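Local coordinates for protein serpin B3 (Homo sapiens, PDB 4ZK3) that probably inhibits target proteases as other serpins do, and is the source of Pso p27, a compact, aggregate-forming product implicated in psoriasis, at residues Q18-K23 with K256-L261; K10-L15 with L382-F387; P202-Y207 with E250-Q255. One frame throughout, in Å; residues are numbered along the deposited sequence.

Contact 1. Residues Q18-K23 with K256-L261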
loop_
_atom_site.group_PDB
_atom_site.type_symbol
_atom_site.label_atom_id
_atom_site.label_comp_id
_atom_site.label_asym_id
_atom_site.label_seq_id
_atom_site.Cartn_x
_atom_site.Cartn_y
_atom_site.Cartn_z
ATOM N N GLN A 18 -7.864 -2.169 -11.406
ATOM C CA GLN A 18 -8.647 -3.322 -10.982
ATOM C C GLN A 18 -9.570 -3.021 -9.819
ATOM O O GLN A 18 -10.763 -3.391 -9.845
ATOM C CB GLN A 18 -7.739 -4.525 -10.658
ATOM C CG GLN A 18 -6.903 -4.944 -11.875
ATOM C CD GLN A 18 -7.812 -5.338 -13.049
ATOM O OE1 GLN A 18 -8.785 -6.105 -12.889
ATOM N NE2 GLN A 18 -7.563 -4.730 -14.194
ATOM N N PHE A 19 -9.043 -2.299 -8.827
ATOM C CA PHE A 19 -9.770 -1.975 -7.626
ATOM C C PHE A 19 -10.993 -1.102 -7.933
ATOM O O PHE A 19 -12.014 -1.214 -7.251
ATOM C CB PHE A 19 -8.893 -1.259 -6.596
ATOM C CG PHE A 19 -7.812 -2.106 -6.019
ATOM C CD1 PHE A 19 -7.866 -3.472 -6.056
ATOM C CD2 PHE A 19 -6.725 -1.506 -5.400
ATOM C CE1 PHE A 19 -6.851 -4.229 -5.542
ATOM C CE2 PHE A 19 -5.721 -2.262 -4.858
ATOM C CZ PHE A 19 -5.781 -3.632 -4.931
ATOM N N ARG A 20 -10.885 -0.285 -8.951
ATOM C CA ARG A 20 -12.013 0.527 -9.392
ATOM C C ARG A 20 -13.296 -0.258 -9.690
ATOM O O ARG A 20 -14.393 0.317 -9.653
ATOM C CB ARG A 20 -11.672 1.256 -10.661
ATOM C CG ARG A 20 -10.643 2.333 -10.423
ATOM C CD ARG A 20 -10.390 3.108 -11.674
ATOM N NE ARG A 20 -11.560 3.922 -11.946
ATOM C CZ ARG A 20 -11.764 4.588 -13.065
ATOM N NH1 ARG A 20 -10.849 4.578 -14.003
ATOM N NH2 ARG A 20 -12.870 5.301 -13.229
ATOM N N LYS A 21 -13.154 -1.551 -9.988
ATOM C CA LYS A 21 -14.288 -2.397 -10.361
ATOM C C LYS A 21 -15.150 -2.900 -9.258
ATOM O O LYS A 21 -16.225 -3.355 -9.542
ATOM C CB LYS A 21 -13.802 -3.576 -11.142
ATOM C CG LYS A 21 -13.122 -3.080 -12.401
ATOM C CD LYS A 21 -12.477 -4.182 -13.165
ATOM C CE LYS A 21 -11.993 -3.603 -14.467
ATOM N NZ LYS A 21 -10.976 -4.516 -15.015
ATOM N N SER A 22 -14.698 -2.857 -8.010
ATOM C CA SER A 22 -15.554 -3.313 -6.891
ATOM C C SER A 22 -16.481 -2.171 -6.519
ATOM O O SER A 22 -16.229 -1.008 -6.894
ATOM C CB SER A 22 -14.740 -3.668 -5.659
ATOM O OG SER A 22 -14.495 -2.476 -4.922
ATOM N N LYS A 23 -17.507 -2.514 -5.733
ATOM C CA LYS A 23 -18.590 -1.587 -5.322
ATOM C C LYS A 23 -18.175 -0.574 -4.234
ATOM O O LYS A 23 -18.708 0.553 -4.182
ATOM C CB LYS A 23 -19.832 -2.377 -4.853
ATOM C CG LYS A 23 -19.668 -3.074 -3.499
ATOM C CD LYS A 23 -20.222 -4.485 -3.511
ATOM C CE LYS A 23 -19.342 -5.422 -4.334
ATOM N NZ LYS A 23 -20.054 -6.685 -4.669
ATOM N N LYS A 256 -12.598 11.443 -14.698
ATOM C CA LYS A 256 -11.612 11.806 -15.718
ATOM C C LYS A 256 -10.194 11.741 -15.158
ATOM O O LYS A 256 -9.291 11.177 -15.803
ATOM C CB LYS A 256 -11.825 13.221 -16.274
ATOM C CG LYS A 256 -10.948 13.531 -17.507
ATOM C CD LYS A 256 -10.719 15.024 -17.712
ATOM C CE LYS A 256 -9.876 15.309 -18.950
ATOM N NZ LYS A 256 -9.923 16.737 -19.403
ATOM N N LEU A 257 -9.996 12.340 -13.978
ATOM C CA LEU A 257 -8.686 12.351 -13.340
ATOM C C LEU A 257 -8.179 10.931 -13.210
ATOM O O LEU A 257 -7.013 10.664 -13.497
ATOM C CB LEU A 257 -8.771 13.022 -11.983
ATOM C CG LEU A 257 -7.494 13.245 -11.174
ATOM C CD1 LEU A 257 -6.521 14.119 -11.947
ATOM C CD2 LEU A 257 -7.846 13.882 -9.825
ATOM N N GLU A 258 -9.059 10.006 -12.837
ATOM C CA GLU A 258 -8.641 8.610 -12.715
ATOM C C GLU A 258 -8.180 8.005 -14.053
ATOM O O GLU A 258 -7.301 7.161 -14.064
ATOM C CB GLU A 258 -9.720 7.748 -12.070
ATOM C CG GLU A 258 -10.001 8.096 -10.607
ATOM C CD GLU A 258 -11.236 7.387 -10.073
ATOM O OE1 GLU A 258 -12.310 7.486 -10.717
ATOM O OE2 GLU A 258 -11.157 6.743 -9.021
ATOM N N GLU A 259 -8.784 8.431 -15.158
ATOM C CA GLU A 259 -8.424 7.918 -16.481
ATOM C C GLU A 259 -7.075 8.447 -16.922
ATOM O O GLU A 259 -6.269 7.738 -17.504
ATOM C CB GLU A 259 -9.510 8.289 -17.504
ATOM C CG GLU A 259 -10.814 7.500 -17.330
ATOM C CD GLU A 259 -12.023 8.153 -18.026
ATOM O OE1 GLU A 259 -11.883 9.240 -18.656
ATOM O OE2 GLU A 259 -13.133 7.578 -17.929
ATOM N N LYS A 260 -6.810 9.695 -16.622
ATOM C CA LYS A 260 -5.609 10.349 -17.088
ATOM C C LYS A 260 -4.361 10.185 -16.195
ATOM O O LYS A 260 -3.236 10.432 -16.633
ATOM C CB LYS A 260 -5.912 11.838 -17.234
ATOM C CG LYS A 260 -7.280 12.129 -17.840
ATOM C CD LYS A 260 -7.183 12.933 -19.122
ATOM C CE LYS A 260 -6.684 12.064 -20.270
ATOM N NZ LYS A 260 -6.584 12.855 -21.519
ATOM N N LEU A 261 -4.538 9.813 -14.934
ATOM C CA LEU A 261 -3.417 9.767 -13.988
ATOM C C LEU A 261 -2.718 8.433 -14.172
ATOM O O LEU A 261 -3.202 7.398 -13.695
ATOM C CB LEU A 261 -3.936 9.904 -12.560
ATOM C CG LEU A 261 -3.189 10.723 -11.528
ATOM C CD1 LEU A 261 -3.376 10.028 -10.171
ATOM C CD2 LEU A 261 -1.716 10.985 -11.810
#
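The carboxylate of Glu-258 is gripped by two arginines, and Arg-20 supplies the looser hold. Its NH2 comes within 3.4 Å of OE1 of Glu-258, close enough for a salt bridge, yet that oxygen sits well out of the guanidinium plane and no N-H is aimed at it. The attraction is therefore between charges alone. The stronger partner is Arg-386, whose NH1 forms a salt bridge with OE2, so each carboxylate oxygen faces a different arginine. Two positive neighbours around this buried acid would be expected to favour its ionised form.

The pair is a worked example of a charge contact in which the acid's CB also packs over the guanidinium face. CB of Glu-258 lies 3.8 Å above the plane of the Arg-20 guanidinium, over its centre, and the carboxylate leans at 41° to that plane. Glu-258 OE1 also stands 3.8 Å from NE of Arg-20. At the edge of the same group, near its plane, CG of Glu-259 is 4.4 Å from NH1 of Arg-20. A chain extended at chi2 and then bent at chi3 (71°) turns the arginine head to lie against the helix in this way, across a backbone gap of 9.4 Å between CA of Arg-20 and CA of Glu-258.

Arg-20 is the second residue of a type I beta turn from Phe-19 to Ser-22, and the neighbouring Phe-19 ring stacks on Tyr-293 and meets Tyr-29 edge-to-face. Glu-258 also touches Phe-16. The arrangement belongs to the serpin fold: the turn at the C-terminal side of the N-terminal helix 4-19 is joined by charge to the short helix 254-260, which follows strand 241-248 of the B sheet.

Contact 2. Residues K10-L15 with L382-F387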
loop_
_atom_site.group_PDB
_atom_site.type_symbol
_atom_site.label_atom_id
_atom_site.label_comp_id
_atom_site.label_asym_id
_atom_site.label_seq_id
_atom_site.Cartn_x
_atom_site.Cartn_y
_atom_site.Cartn_z
ATOM N N LYS A 10 4.146 2.078 -11.026
ATOM C CA LYS A 10 3.349 1.511 -12.140
ATOM C C LYS A 10 2.454 0.372 -11.718
ATOM O O LYS A 10 1.264 0.304 -12.080
ATOM C CB LYS A 10 4.287 1.034 -13.259
ATOM C CG LYS A 10 5.074 2.169 -13.940
ATOM C CD LYS A 10 6.079 1.616 -14.945
ATOM C CE LYS A 10 6.850 2.713 -15.641
ATOM N NZ LYS A 10 5.949 3.494 -16.545
ATOM N N PHE A 11 3.018 -0.527 -10.931
ATOM C CA PHE A 11 2.252 -1.614 -10.319
ATOM C C PHE A 11 1.116 -1.068 -9.484
ATOM O O PHE A 11 -0.024 -1.562 -9.587
ATOM C CB PHE A 11 3.202 -2.493 -9.479
ATOM C CG PHE A 11 2.537 -3.605 -8.768
ATOM C CD1 PHE A 11 1.768 -4.513 -9.428
ATOM C CD2 PHE A 11 2.746 -3.788 -7.375
ATOM C CE1 PHE A 11 1.178 -5.588 -8.767
ATOM C CE2 PHE A 11 2.140 -4.830 -6.705
ATOM C CZ PHE A 11 1.345 -5.746 -7.397
ATOM N N MET A 12 1.391 -0.013 -8.720
ATOM C CA MET A 12 0.347 0.706 -7.958
ATOM C C MET A 12 -0.837 1.153 -8.852
ATOM O O MET A 12 -1.997 0.907 -8.513
ATOM C CB MET A 12 0.944 1.921 -7.193
ATOM C CG MET A 12 -0.059 2.798 -6.384
ATOM S SD MET A 12 0.751 4.303 -5.866
ATOM C CE MET A 12 0.379 5.297 -7.318
ATOM N N PHE A 13 -0.573 1.764 -10.008
ATOM C CA PHE A 13 -1.688 2.130 -10.899
ATOM C C PHE A 13 -2.375 0.926 -11.544
ATOM O O PHE A 13 -3.622 0.948 -11.738
ATOM C CB PHE A 13 -1.253 3.140 -11.937
ATOM C CG PHE A 13 -1.106 4.515 -11.378
ATOM C CD1 PHE A 13 -2.226 5.205 -10.959
ATOM C CD2 PHE A 13 0.154 5.097 -11.204
ATOM C CE1 PHE A 13 -2.111 6.483 -10.426
ATOM C CE2 PHE A 13 0.285 6.363 -10.662
ATOM C CZ PHE A 13 -0.851 7.063 -10.266
ATOM N N ASP A 14 -1.601 -0.123 -11.846
ATOM C CA ASP A 14 -2.190 -1.303 -12.432
ATOM C C ASP A 14 -3.145 -1.868 -11.394
ATOM O O ASP A 14 -4.232 -2.383 -11.741
ATOM C CB ASP A 14 -1.195 -2.372 -12.833
ATOM C CG ASP A 14 -0.190 -1.899 -13.870
ATOM O OD1 ASP A 14 -0.329 -0.812 -14.473
ATOM O OD2 ASP A 14 0.798 -2.637 -14.027
ATOM N N LEU A 15 -2.787 -1.761 -10.109
ATOM C CA LEU A 15 -3.722 -2.255 -9.081
ATOM C C LEU A 15 -4.966 -1.431 -9.032
ATOM O O LEU A 15 -6.071 -1.981 -8.920
ATOM C CB LEU A 15 -3.110 -2.314 -7.682
ATOM C CG LEU A 15 -2.089 -3.424 -7.476
ATOM C CD1 LEU A 15 -1.300 -3.174 -6.186
ATOM C CD2 LEU A 15 -2.592 -4.824 -7.469
ATOM N N LEU A 382 4.093 4.762 -0.442
ATOM C CA LEU A 382 3.871 3.693 0.539
ATOM C C LEU A 382 2.394 3.273 0.631
ATOM O O LEU A 382 2.109 2.087 0.919
ATOM C CB LEU A 382 4.345 4.159 1.915
ATOM C CG LEU A 382 5.835 4.573 1.992
ATOM C CD1 LEU A 382 6.180 5.169 3.327
ATOM C CD2 LEU A 382 6.823 3.533 1.602
ATOM N N PHE A 383 1.503 4.254 0.453
ATOM C CA PHE A 383 0.073 4.044 0.603
ATOM C C PHE A 383 -0.614 4.945 -0.401
ATOM O O PHE A 383 -0.143 6.083 -0.665
ATOM C CB PHE A 383 -0.480 4.456 1.999
ATOM C CG PHE A 383 0.161 3.738 3.199
ATOM C CD1 PHE A 383 -0.337 2.529 3.687
ATOM C CD2 PHE A 383 1.257 4.342 3.851
ATOM C CE1 PHE A 383 0.242 1.939 4.824
ATOM C CE2 PHE A 383 1.879 3.730 4.935
ATOM C CZ PHE A 383 1.364 2.527 5.433
ATOM N N TYR A 384 -1.739 4.445 -0.940
ATOM C CA TYR A 384 -2.476 5.158 -1.995
ATOM C C TYR A 384 -3.957 4.901 -1.829
ATOM O O TYR A 384 -4.360 3.808 -1.468
ATOM C CB TYR A 384 -2.025 4.694 -3.408
ATOM C CG TYR A 384 -2.569 5.501 -4.548
ATOM C CD1 TYR A 384 -3.781 5.203 -5.126
ATOM C CD2 TYR A 384 -1.868 6.617 -5.033
ATOM C CE1 TYR A 384 -4.256 5.940 -6.183
ATOM C CE2 TYR A 384 -2.360 7.390 -6.073
ATOM C CZ TYR A 384 -3.574 7.071 -6.608
ATOM O OH TYR A 384 -4.065 7.796 -7.673
ATOM N N GLY A 385 -4.758 5.911 -2.124
ATOM C CA GLY A 385 -6.168 5.820 -1.850
ATOM C C GLY A 385 -7.065 6.782 -2.549
ATOM O O GLY A 385 -6.625 7.773 -3.149
ATOM N N ARG A 386 -8.350 6.454 -2.492
ATOM C CA ARG A 386 -9.404 7.332 -2.967
ATOM C C ARG A 386 -10.454 7.436 -1.879
ATOM O O ARG A 386 -10.911 6.394 -1.324
ATOM C CB ARG A 386 -10.100 6.781 -4.208
ATOM C CG ARG A 386 -11.365 7.598 -4.543
ATOM C CD ARG A 386 -12.070 7.073 -5.740
ATOM N NE ARG A 386 -12.814 5.906 -5.437
ATOM C CZ ARG A 386 -13.197 4.968 -6.316
ATOM N NH1 ARG A 386 -12.856 4.994 -7.595
ATOM N NH2 ARG A 386 -13.939 3.963 -5.884
ATOM N N PHE A 387 -10.751 8.665 -1.508
ATOM C CA PHE A 387 -11.832 8.965 -0.559
ATOM C C PHE A 387 -13.048 9.490 -1.304
ATOM O O PHE A 387 -13.030 10.613 -1.766
ATOM C CB PHE A 387 -11.397 10.052 0.396
ATOM C CG PHE A 387 -12.355 10.247 1.554
ATOM C CD1 PHE A 387 -12.505 9.254 2.516
ATOM C CD2 PHE A 387 -13.133 11.418 1.647
ATOM C CE1 PHE A 387 -13.379 9.437 3.576
ATOM C CE2 PHE A 387 -13.987 11.612 2.721
ATOM C CZ PHE A 387 -14.107 10.611 3.683
#
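Tyr-384 meets helix 4-19 through two consecutive residues, Met-12 and Phe-13, and loses more surface to the contact than either of them. Met-12 approaches its ring obliquely: the methyl carbon CE is 3.5 Å from CD2 of Tyr-384, and the sulfur SD is 4.3 Å from the ring centroid, 43° off the normal. This is a Met-aromatic contact. SD of Met-12 also approaches the root of the tyrosine, 3.7 Å from CB of Tyr-384.

The methionine reaches the strand because its CG is anti to the backbone N (chi1 178°) and the chain stays extended through chi2; only the last bond bends. That bend brings CE back over one face of the Phe-13 ring, 3.5 Å above its plane and offset toward the rim. The methyl group thus serves both aromatic residues.

Phe-13 brings its ring past the methionine to the far end of the tyrosine. CE1 of Phe-13 is 3.6 Å from OH and 4.1 Å from CZ of Tyr-384. With centroids 5.7 Å apart and planes at 70°, the two rings meet obliquely.

All three residues are buried. Phe-16, one turn further along helix 4-19, adds another ring beside Tyr-384, and Leu-266 of helix 263-269 touches both Met-12 and Phe-13. Strand 380-387, which runs antiparallel to both 27-29 and 369-375 and carries a classic beta bulge at Leu-382 and Phe-383 facing Ile-373, turns Tyr-384 toward helix 4-19, while Pro-31 of helix 31-42 packs against Met-12.

Contact 3. Residues P202-Y207 with E250-Q255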
loop_
_atom_site.group_PDB
_atom_site.type_symbol
_atom_site.label_atom_id
_atom_site.label_comp_id
_atom_site.label_asym_id
_atom_site.label_seq_id
_atom_site.Cartn_x
_atom_site.Cartn_y
_atom_site.Cartn_z
ATOM N N PRO A 202 -20.585 13.386 -2.104
ATOM C CA PRO A 202 -20.057 12.296 -2.904
ATOM C C PRO A 202 -20.464 12.396 -4.348
ATOM O O PRO A 202 -19.709 11.952 -5.214
ATOM C CB PRO A 202 -20.653 11.061 -2.259
ATOM C CG PRO A 202 -20.949 11.504 -0.857
ATOM C CD PRO A 202 -21.437 12.891 -1.021
ATOM N N ASN A 203 -21.659 12.958 -4.583
ATOM C CA ASN A 203 -22.157 13.285 -5.928
ATOM C C ASN A 203 -22.577 14.725 -5.949
ATOM O O ASN A 203 -22.594 15.403 -4.906
ATOM C CB ASN A 203 -23.361 12.404 -6.286
ATOM C CG ASN A 203 -23.006 10.928 -6.300
ATOM O OD1 ASN A 203 -22.285 10.464 -7.185
ATOM N ND2 ASN A 203 -23.490 10.181 -5.306
ATOM N N LYS A 204 -22.942 15.203 -7.134
ATOM C CA LYS A 204 -23.375 16.593 -7.281
ATOM C C LYS A 204 -24.576 16.917 -6.366
ATOM O O LYS A 204 -24.630 17.978 -5.705
ATOM C CB LYS A 204 -23.698 16.900 -8.751
ATOM C CG LYS A 204 -22.508 16.674 -9.682
ATOM C CD LYS A 204 -22.612 17.491 -10.968
ATOM C CE LYS A 204 -22.308 18.950 -10.702
ATOM N NZ LYS A 204 -22.156 19.710 -11.964
ATOM N N ASN A 205 -25.504 15.973 -6.281
ATOM C CA ASN A 205 -26.816 16.277 -5.710
ATOM C C ASN A 205 -27.126 15.638 -4.338
ATOM O O ASN A 205 -28.283 15.516 -3.947
ATOM C CB ASN A 205 -27.877 15.913 -6.753
ATOM C CG ASN A 205 -27.573 16.533 -8.114
ATOM O OD1 ASN A 205 -27.546 17.767 -8.267
ATOM N ND2 ASN A 205 -27.304 15.681 -9.104
ATOM N N THR A 206 -26.088 15.238 -3.619
ATOM C CA THR A 206 -26.242 14.486 -2.364
ATOM C C THR A 206 -25.133 14.871 -1.450
ATOM O O THR A 206 -24.057 15.247 -1.916
ATOM C CB THR A 206 -26.125 12.989 -2.624
ATOM O OG1 THR A 206 -24.756 12.678 -2.942
ATOM C CG2 THR A 206 -27.022 12.580 -3.828
ATOM N N TYR A 207 -25.348 14.737 -0.156
ATOM C CA TYR A 207 -24.324 15.066 0.842
ATOM C C TYR A 207 -24.352 14.082 2.016
ATOM O O TYR A 207 -25.359 13.396 2.244
ATOM C CB TYR A 207 -24.437 16.522 1.343
ATOM C CG TYR A 207 -25.527 16.830 2.322
ATOM C CD1 TYR A 207 -26.824 17.154 1.882
ATOM C CD2 TYR A 207 -25.278 16.859 3.682
ATOM C CE1 TYR A 207 -27.855 17.446 2.792
ATOM C CE2 TYR A 207 -26.290 17.143 4.608
ATOM C CZ TYR A 207 -27.568 17.446 4.158
ATOM O OH TYR A 207 -28.555 17.775 5.067
ATOM N N GLU A 250 -14.043 20.190 -10.237
ATOM C CA GLU A 250 -15.489 19.929 -10.221
ATOM C C GLU A 250 -15.897 18.660 -9.446
ATOM O O GLU A 250 -15.259 17.613 -9.568
ATOM C CB GLU A 250 -16.007 19.833 -11.678
ATOM C CG GLU A 250 -15.915 21.146 -12.450
ATOM C CD GLU A 250 -16.601 22.296 -11.699
ATOM O OE1 GLU A 250 -17.692 22.069 -11.127
ATOM O OE2 GLU A 250 -16.050 23.426 -11.646
ATOM N N ILE A 251 -17.022 18.772 -8.730
ATOM C CA ILE A 251 -17.555 17.781 -7.789
ATOM C C ILE A 251 -17.576 16.403 -8.395
ATOM O O ILE A 251 -17.320 15.415 -7.708
ATOM C CB ILE A 251 -18.989 18.155 -7.292
ATOM C CG1 ILE A 251 -19.001 19.590 -6.742
ATOM C CG2 ILE A 251 -19.534 17.137 -6.277
ATOM C CD1 ILE A 251 -19.897 19.836 -5.534
ATOM N N ASP A 252 -17.803 16.350 -9.697
ATOM C CA ASP A 252 -17.953 15.104 -10.409
ATOM C C ASP A 252 -16.800 14.827 -11.328
ATOM O O ASP A 252 -16.851 13.890 -12.119
ATOM C CB ASP A 252 -19.265 15.155 -11.236
ATOM C CG ASP A 252 -19.207 16.175 -12.390
ATOM O OD1 ASP A 252 -18.673 17.297 -12.209
ATOM O OD2 ASP A 252 -19.694 15.836 -13.487
ATOM N N GLY A 253 -15.738 15.615 -11.252
ATOM C CA GLY A 253 -14.611 15.437 -12.186
ATOM C C GLY A 253 -13.649 14.262 -11.901
ATOM O O GLY A 253 -12.693 14.083 -12.644
ATOM N N LEU A 254 -13.884 13.467 -10.844
ATOM C CA LEU A 254 -12.905 12.431 -10.428
ATOM C C LEU A 254 -12.676 11.374 -11.508
ATOM O O LEU A 254 -11.533 11.012 -11.783
ATOM C CB LEU A 254 -13.279 11.776 -9.077
ATOM C CG LEU A 254 -12.218 10.782 -8.546
ATOM C CD1 LEU A 254 -10.930 11.525 -8.293
ATOM C CD2 LEU A 254 -12.602 10.094 -7.251
ATOM N N GLN A 255 -13.753 10.931 -12.163
ATOM C CA GLN A 255 -13.652 9.860 -13.164
ATOM C C GLN A 255 -12.659 10.194 -14.265
ATOM O O GLN A 255 -11.898 9.322 -14.677
ATOM C CB GLN A 255 -15.025 9.485 -13.754
ATOM C CG GLN A 255 -15.280 7.980 -13.812
ATOM C CD GLN A 255 -16.068 7.561 -15.048
ATOM O OE1 GLN A 255 -17.179 7.066 -14.940
ATOM N NE2 GLN A 255 -15.484 7.754 -16.228
#
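Ile-251 and Asp-252 meet the bend at Asn-203 and Lys-204 with little more than carbon. The CG2 branch of Ile-251 does the touching for that residue: it stands 3.8 Å from the carbonyl O of Asn-203 and 4.0 Å from CA of Lys-204, so a methyl group rests against bare backbone. The bond from CA to CB of Ile-251 points toward the bend, and CG2, anti to the backbone N, is the branch that meets it.

Next to it, Lys-204 and Asp-252 lie against each other by their aliphatic parts. CG of Lys-204 is 3.9 Å from CB of Asp-252, and CD of the lysine is at the same 3.9 Å from the carboxylate carbon CG of Asp-252. Lys-204 then bends at chi3 (75°), which brings NZ to 4.2 Å from OD1 of Asp-252, too far for a salt bridge. NZ of Lys-204 is also 5.1 Å from OE1 of Glu-250. The lysine end therefore sits in a mildly negative setting, where attraction probably adds something to the methylene contacts but fixes no direction.

The place in the serpin fold is plain from the topology. Residues 202-205 connect strands 196-201 and 206-224, the chain turning a corner at Pro-202, and residues 250-253 lead from strand 241-248 into helix 254-260; two surface connections thus touch flank to flank.

Each is shaped by a type I beta turn, one from Asn-203 to Thr-206 and the other from Glu-250 to Gly-253. The second is closed by a bond of 2.7 Å from N of Gly-253 to O of Glu-250, and it presents Ile-251 and Asp-252, its two central residues, toward residues 203-204. Further out, Pro-202 packs on Ser-389 and Ile-251 on His-367.

The three contacts run from core to surface, and their chemistry follows. Contact 2 is the buried one, apolar and aromatic; contact 1, partly buried, relies on charge; contact 3, its centre about 26 Å from the centre of the chain, has mainly methylene and methyl contacts between surface turns. Contacts 1 and 2 share helix 4-19, contacts 1 and 3 share helix 254-260. They also touch: Leu-261 of contact 1 packs on both Tyr-384 and Phe-13 of contact 2, and Arg-386, on the strand of contact 2, connects it to both others, its CD packing on CD2 of Leu-254 beside contact 3. Arg-20, in turn, reaches Gln-255.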